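Side-chain contact in Non-heme chloroperoxidase CPO-A1 (Streptomyces aureofaciens, PDB 1A8Q), which is a heme-free haloperoxidase able to brominate, and may be the chlorinating enzyme of 7-chlorotetracycline biosynthesis: residues K156-G161 and D178-M183. Sequence-based numbering, arbitrary orientation.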
loop_
_atom_site.group_PDB
_atom_site.type_symbol
_atom_site.label_atom_id
_atom_site.label_comp_id
_atom_site.label_asym_id
_atom_site.label_seq_id
_atom_site.Cartn_x
_atom_site.Cartn_y
_atom_site.Cartn_z
ATOM N N LYS A 156 -16.016 -8.911 5.093
ATOM C CA LYS A 156 -16.175 -9.131 6.528
ATOM C C LYS A 156 -15.286 -10.280 7.003
ATOM O O LYS A 156 -14.609 -10.146 8.048
ATOM C CB LYS A 156 -17.636 -9.468 6.857
ATOM C CG LYS A 156 -18.511 -8.287 6.373
ATOM C CD LYS A 156 -19.994 -8.531 6.371
ATOM C CE LYS A 156 -20.525 -9.403 7.482
ATOM N NZ LYS A 156 -20.411 -8.710 8.810
ATOM N N ASP A 157 -15.224 -11.376 6.220
ATOM C CA ASP A 157 -14.391 -12.493 6.647
ATOM C C ASP A 157 -12.891 -12.183 6.525
ATOM O O ASP A 157 -12.117 -12.615 7.388
ATOM C CB ASP A 157 -14.700 -13.716 5.770
ATOM C CG ASP A 157 -16.124 -14.236 5.954
ATOM O OD1 ASP A 157 -16.781 -13.973 6.953
ATOM O OD2 ASP A 157 -16.577 -14.969 5.057
ATOM N N THR A 158 -12.510 -11.462 5.504
ATOM C CA THR A 158 -11.106 -11.109 5.268
ATOM C C THR A 158 -10.570 -10.135 6.304
ATOM O O THR A 158 -9.348 -10.183 6.559
ATOM C CB THR A 158 -11.014 -10.489 3.867
ATOM O OG1 THR A 158 -11.440 -11.546 2.962
ATOM C CG2 THR A 158 -9.590 -10.084 3.497
ATOM N N ALA A 159 -11.450 -9.304 6.862
ATOM C CA ALA A 159 -10.933 -8.346 7.884
ATOM C C ALA A 159 -10.294 -9.062 9.052
ATOM O O ALA A 159 -9.353 -8.498 9.660
ATOM C CB ALA A 159 -12.089 -7.470 8.351
ATOM N N GLU A 160 -10.724 -10.259 9.421
ATOM C CA GLU A 160 -10.145 -11.005 10.527
ATOM C C GLU A 160 -8.650 -11.278 10.304
ATOM O O GLU A 160 -7.856 -10.939 11.170
ATOM C CB GLU A 160 -10.846 -12.353 10.735
ATOM C CG GLU A 160 -12.344 -12.206 11.017
ATOM C CD GLU A 160 -12.607 -11.506 12.349
ATOM O OE1 GLU A 160 -11.891 -11.769 13.338
ATOM O OE2 GLU A 160 -13.546 -10.684 12.428
ATOM N N GLY A 161 -8.309 -11.798 9.135
ATOM C CA GLY A 161 -6.889 -12.038 8.845
ATOM C C GLY A 161 -6.121 -10.735 8.662
ATOM O O GLY A 161 -4.927 -10.644 8.999
ATOM N N ASP A 178 -15.574 -2.947 10.510
ATOM C CA ASP A 178 -16.646 -2.311 9.766
ATOM C C ASP A 178 -16.115 -1.282 8.784
ATOM O O ASP A 178 -16.616 -1.118 7.677
ATOM C CB ASP A 178 -17.666 -1.641 10.706
ATOM C CG ASP A 178 -18.467 -2.655 11.508
ATOM O OD1 ASP A 178 -18.538 -3.857 11.232
ATOM O OD2 ASP A 178 -18.974 -2.250 12.575
ATOM N N ALA A 179 -15.057 -0.545 9.173
ATOM C CA ALA A 179 -14.486 0.437 8.241
ATOM C C ALA A 179 -13.785 -0.210 7.032
ATOM O O ALA A 179 -13.786 0.350 5.926
ATOM C CB ALA A 179 -13.512 1.334 8.991
ATOM N N PHE A 180 -13.155 -1.363 7.286
ATOM C CA PHE A 180 -12.545 -2.158 6.216
ATOM C C PHE A 180 -13.626 -2.488 5.170
ATOM O O PHE A 180 -13.408 -2.247 3.975
ATOM C CB PHE A 180 -11.950 -3.438 6.839
ATOM C CG PHE A 180 -11.287 -4.349 5.819
ATOM C CD1 PHE A 180 -9.943 -4.199 5.525
ATOM C CD2 PHE A 180 -12.014 -5.374 5.241
ATOM C CE1 PHE A 180 -9.356 -5.066 4.604
ATOM C CE2 PHE A 180 -11.414 -6.240 4.326
ATOM C CZ PHE A 180 -10.077 -6.074 4.020
ATOM N N TRP A 181 -14.712 -3.049 5.687
ATOM C CA TRP A 181 -15.835 -3.384 4.769
ATOM C C TRP A 181 -16.331 -2.158 4.038
ATOM O O TRP A 181 -16.555 -2.197 2.824
ATOM C CB TRP A 181 -16.941 -4.037 5.590
ATOM C CG TRP A 181 -18.220 -4.294 4.832
ATOM C CD1 TRP A 181 -18.512 -5.334 4.023
ATOM C CD2 TRP A 181 -19.350 -3.420 4.855
ATOM N NE1 TRP A 181 -19.823 -5.166 3.533
ATOM C CE2 TRP A 181 -20.338 -4.013 4.048
ATOM C CE3 TRP A 181 -19.651 -2.223 5.501
ATOM C CZ2 TRP A 181 -21.585 -3.431 3.847
ATOM C CZ3 TRP A 181 -20.904 -1.656 5.320
ATOM C CH2 TRP A 181 -21.865 -2.248 4.462
ATOM N N TYR A 182 -16.539 -1.036 4.724
ATOM C CA TYR A 182 -17.049 0.198 4.113
ATOM C C TYR A 182 -16.155 0.690 2.991
ATOM O O TYR A 182 -16.639 1.104 1.924
ATOM C CB TYR A 182 -17.111 1.261 5.244
ATOM C CG TYR A 182 -17.499 2.651 4.815
ATOM C CD1 TYR A 182 -16.542 3.597 4.475
ATOM C CD2 TYR A 182 -18.846 3.039 4.861
ATOM C CE1 TYR A 182 -16.884 4.878 4.100
ATOM C CE2 TYR A 182 -19.187 4.336 4.522
ATOM C CZ TYR A 182 -18.216 5.247 4.184
ATOM O OH TYR A 182 -18.529 6.531 3.807
ATOM N N MET A 183 -14.819 0.699 3.187
ATOM C CA MET A 183 -13.915 1.095 2.139
ATOM C C MET A 183 -13.956 0.074 0.965
ATOM O O MET A 183 -13.900 0.540 -0.179
ATOM C CB MET A 183 -12.450 1.195 2.687
ATOM C CG MET A 183 -12.438 2.424 3.638
ATOM S SD MET A 183 -10.683 2.641 4.163
ATOM C CE MET A 183 -10.688 1.505 5.525
#
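F180 reaches across to A159 and T158, and its side chain illustrates how one aromatic ring can join two helices: the axes of segments 156-161 and 178-183 approach to 9.0 Å, with 126° between their N-to-C directions. From CB the ring leaves with CG anti to the backbone N (chi1 180°), which sends it toward helix 137-162. CG of F180 comes first, 4.1 Å from A159 CB; CD2 of F180 is nearer to the same methyl, at 3.8 Å. Farther along that side of the ring, F180 CE2 lies 4.0 Å from the backbone N of A159, whose CA sits over one face, displaced toward the rim. At the tip F180 CZ meets CG2 of T158 at 4.1 Å, in an oblique approach. T158 OG1 is hydrogen-bonded to the carbonyl oxygen of F154 in the same helix, while CG2 is turned to the ring. Next to this pair, K156, about one turn before A159, runs alongside W181, its CG 3.8 Å from CD1 of the indole, while W181 NE1 is hydrogen-bonded to S152 OG. The F180 ring also meets that of F162 and touches P29 and L30. This is apolar packing between helices 137-162 and 174-184, part of the helical cap inserted between strands 112-118 and 215-220 of the alpha/beta-hydrolase fold. F180 comes within about 7 Å, side chain to side chain, of H252 of the catalytic triad, which places the F180 end of this cap packing near the active site.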